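Local coordinates for BH0493 protein (Bacillus halodurans C-125, PDB 2QEE) that binds zinc and is probably a metal-dependent enzyme of the amidohydrolase superfamily, at residues H28-S33 with V143-P148. Numbering follows the deposited sequence.
With ZN (zinc ion), chain T.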
loop_
_atom_site.group_PDB
_atom_site.type_symbol
_atom_site.label_atom_id
_atom_site.label_comp_id
_atom_site.label_asym_id
_atom_site.label_seq_id
_atom_site.Cartn_x
_atom_site.Cartn_y
_atom_site.Cartn_z
ATOM N N HIS C 28 -15.662 5.192 19.270
ATOM C CA HIS C 28 -14.809 6.363 19.504
ATOM C C HIS C 28 -15.379 7.544 18.731
ATOM O O HIS C 28 -15.371 7.517 17.483
ATOM C CB HIS C 28 -13.352 6.136 19.034
ATOM C CG HIS C 28 -12.507 7.366 19.168
ATOM N ND1 HIS C 28 -12.295 7.974 20.384
ATOM C CD2 HIS C 28 -11.881 8.138 18.245
ATOM C CE1 HIS C 28 -11.545 9.049 20.215
ATOM N NE2 HIS C 28 -11.299 9.184 18.926
ATOM N N THR C 29 -15.878 8.563 19.452
ATOM C CA THR C 29 -16.386 9.779 18.836
ATOM C C THR C 29 -15.913 10.949 19.691
ATOM O O THR C 29 -15.441 10.732 20.780
ATOM C CB THR C 29 -17.934 9.863 18.770
ATOM O OG1 THR C 29 -18.475 10.191 20.083
ATOM C CG2 THR C 29 -18.585 8.532 18.285
ATOM N N HIS C 30 -16.202 12.144 19.201
ATOM C CA HIS C 30 -15.962 13.392 19.954
ATOM C C HIS C 30 -17.308 14.052 20.198
ATOM O O HIS C 30 -17.418 15.259 20.144
ATOM C CB HIS C 30 -15.054 14.272 19.128
ATOM C CG HIS C 30 -13.654 13.783 19.151
ATOM N ND1 HIS C 30 -12.780 14.083 20.173
ATOM C CD2 HIS C 30 -13.015 12.910 18.345
ATOM C CE1 HIS C 30 -11.638 13.450 19.967
ATOM N NE2 HIS C 30 -11.761 12.725 18.871
ATOM N N LEU C 31 -18.355 13.243 20.356
ATOM C CA LEU C 31 -19.681 13.787 20.639
ATOM C C LEU C 31 -19.928 13.740 22.181
ATOM O O LEU C 31 -19.239 13.042 22.903
ATOM C CB LEU C 31 -20.768 12.953 19.949
ATOM C CG LEU C 31 -20.574 12.930 18.422
ATOM C CD1 LEU C 31 -21.682 12.007 17.848
ATOM C CD2 LEU C 31 -20.718 14.316 17.871
ATOM N N PHE C 32 -20.936 14.490 22.653
ATOM C CA PHE C 32 -21.282 14.408 24.092
ATOM C C PHE C 32 -22.798 14.249 24.309
ATOM O O PHE C 32 -23.572 14.672 23.469
ATOM C CB PHE C 32 -20.832 15.707 24.812
ATOM C CG PHE C 32 -19.345 15.939 24.765
ATOM C CD1 PHE C 32 -18.510 15.392 25.727
ATOM C CD2 PHE C 32 -18.786 16.698 23.721
ATOM C CE1 PHE C 32 -17.099 15.595 25.679
ATOM C CE2 PHE C 32 -17.362 16.900 23.648
ATOM C CZ PHE C 32 -16.532 16.345 24.621
ATOM N N SER C 33 -23.191 13.640 25.427
ATOM C CA SER C 33 -24.605 13.571 25.814
ATOM C C SER C 33 -25.097 15.012 25.790
ATOM O O SER C 33 -24.383 15.902 26.220
ATOM C CB SER C 33 -24.719 13.043 27.247
ATOM O OG SER C 33 -26.047 12.692 27.591
ATOM N N VAL C 143 -19.638 6.164 22.150
ATOM C CA VAL C 143 -18.565 6.355 23.131
ATOM C C VAL C 143 -18.000 7.739 22.923
ATOM O O VAL C 143 -17.580 8.130 21.795
ATOM C CB VAL C 143 -17.493 5.276 23.084
ATOM C CG1 VAL C 143 -16.421 5.555 24.122
ATOM C CG2 VAL C 143 -18.106 3.858 23.344
ATOM N N MET C 144 -17.944 8.491 24.031
ATOM C CA MET C 144 -17.436 9.856 23.996
ATOM C C MET C 144 -15.923 9.870 24.131
ATOM O O MET C 144 -15.287 8.824 24.434
ATOM C CB MET C 144 -18.073 10.626 25.216
ATOM C CG MET C 144 -19.619 10.675 25.132
ATOM S SD MET C 144 -20.245 11.723 26.555
ATOM C CE MET C 144 -19.961 10.577 27.867
ATOM N N THR C 145 -15.339 11.073 24.012
ATOM C CA THR C 145 -13.955 11.331 24.415
ATOM C C THR C 145 -13.996 12.386 25.570
ATOM O O THR C 145 -14.387 13.520 25.323
ATOM C CB THR C 145 -13.172 11.909 23.232
ATOM O OG1 THR C 145 -13.024 10.856 22.248
ATOM C CG2 THR C 145 -11.796 12.344 23.684
ATOM N N ASN C 146 -13.685 11.924 26.776
ATOM C CA ASN C 146 -13.880 12.741 27.988
ATOM C C ASN C 146 -12.541 13.135 28.587
ATOM O O ASN C 146 -11.769 12.294 29.084
ATOM C CB ASN C 146 -14.748 11.944 28.960
ATOM C CG ASN C 146 -16.080 11.565 28.330
ATOM O OD1 ASN C 146 -16.300 10.405 28.033
ATOM N ND2 ASN C 146 -16.937 12.558 28.051
ATOM N N ASP C 147 -12.301 14.443 28.543
ATOM C CA ASP C 147 -11.003 15.006 28.883
ATOM C C ASP C 147 -11.098 15.829 30.176
ATOM O O ASP C 147 -11.617 16.947 30.148
ATOM C CB ASP C 147 -10.518 15.909 27.766
ATOM C CG ASP C 147 -9.097 16.393 27.999
ATOM O OD1 ASP C 147 -8.550 16.177 29.095
ATOM O OD2 ASP C 147 -8.506 16.939 27.055
ATOM N N PRO C 148 -10.619 15.257 31.277
ATOM C CA PRO C 148 -10.755 15.922 32.577
ATOM C C PRO C 148 -9.878 17.169 32.658
ATOM O O PRO C 148 -9.993 17.945 33.624
ATOM C CB PRO C 148 -10.295 14.884 33.554
ATOM C CG PRO C 148 -9.483 13.951 32.812
ATOM C CD PRO C 148 -9.961 13.960 31.401
HETATM ZN ZN ZN T . -10.863 10.998 17.710
HETATM O O HOH W 1 -13.400 8.103 22.945
HETATM O O HOH W 2 -16.523 13.476 23.195
HETATM O O HOH W 3 -9.119 11.146 17.292
#
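Thr29 and Thr145 tie the two loops together through hydroxyl groups. The carbonyl of Val143 receives two donors from Thr29: Thr29 N lies 2.9 Å from Val143 O, and Thr29 OG1 lies 2.8 Å from Val143 O, well above the carbonyl plane. With OG1 set between its backbone N and carbonyl carbon (chi1 76°), Thr29 also accepts from Leu31 N in an ST turn. In return, Thr145 OG1 donates to Thr29 O over 2.8 Å, tilted from that carbonyl's plane.

Water 1 accepts from His28 ND1 and donates to Thr145 OG1. With ND1 donating to the water, His28 NE2 is left to bind the zinc ion at 2.2 Å. His30 NE2 lies 2.3 Å from the same metal, and Thr145 OG1 sits over one face of the His30 ring, offset toward its rim. The small branched threonine thus reaches both ligand rings, while Asp357 and water 3 complete the observed zinc site. His28 and His30, just after strand 24-26, form the His-X-His pair characteristic of the amidohydrolase superfamily.

Farther along, the flexible thioether of Met144, bent at chi3, meets both an aromatic ring and an N-H: SD approaches Phe32 obliquely, 63° off the ring normal, and weakly accepts from Ser33 N. Water 2 bridges Leu31 O and Thr145 N.

This largely buried contact joins the loops after neighbouring parallel strands 24-26 and 139-143; beyond it, Phe32 touches Glu153 of helix 151-158, and Thr145 meets Arg172 of strand 171-172.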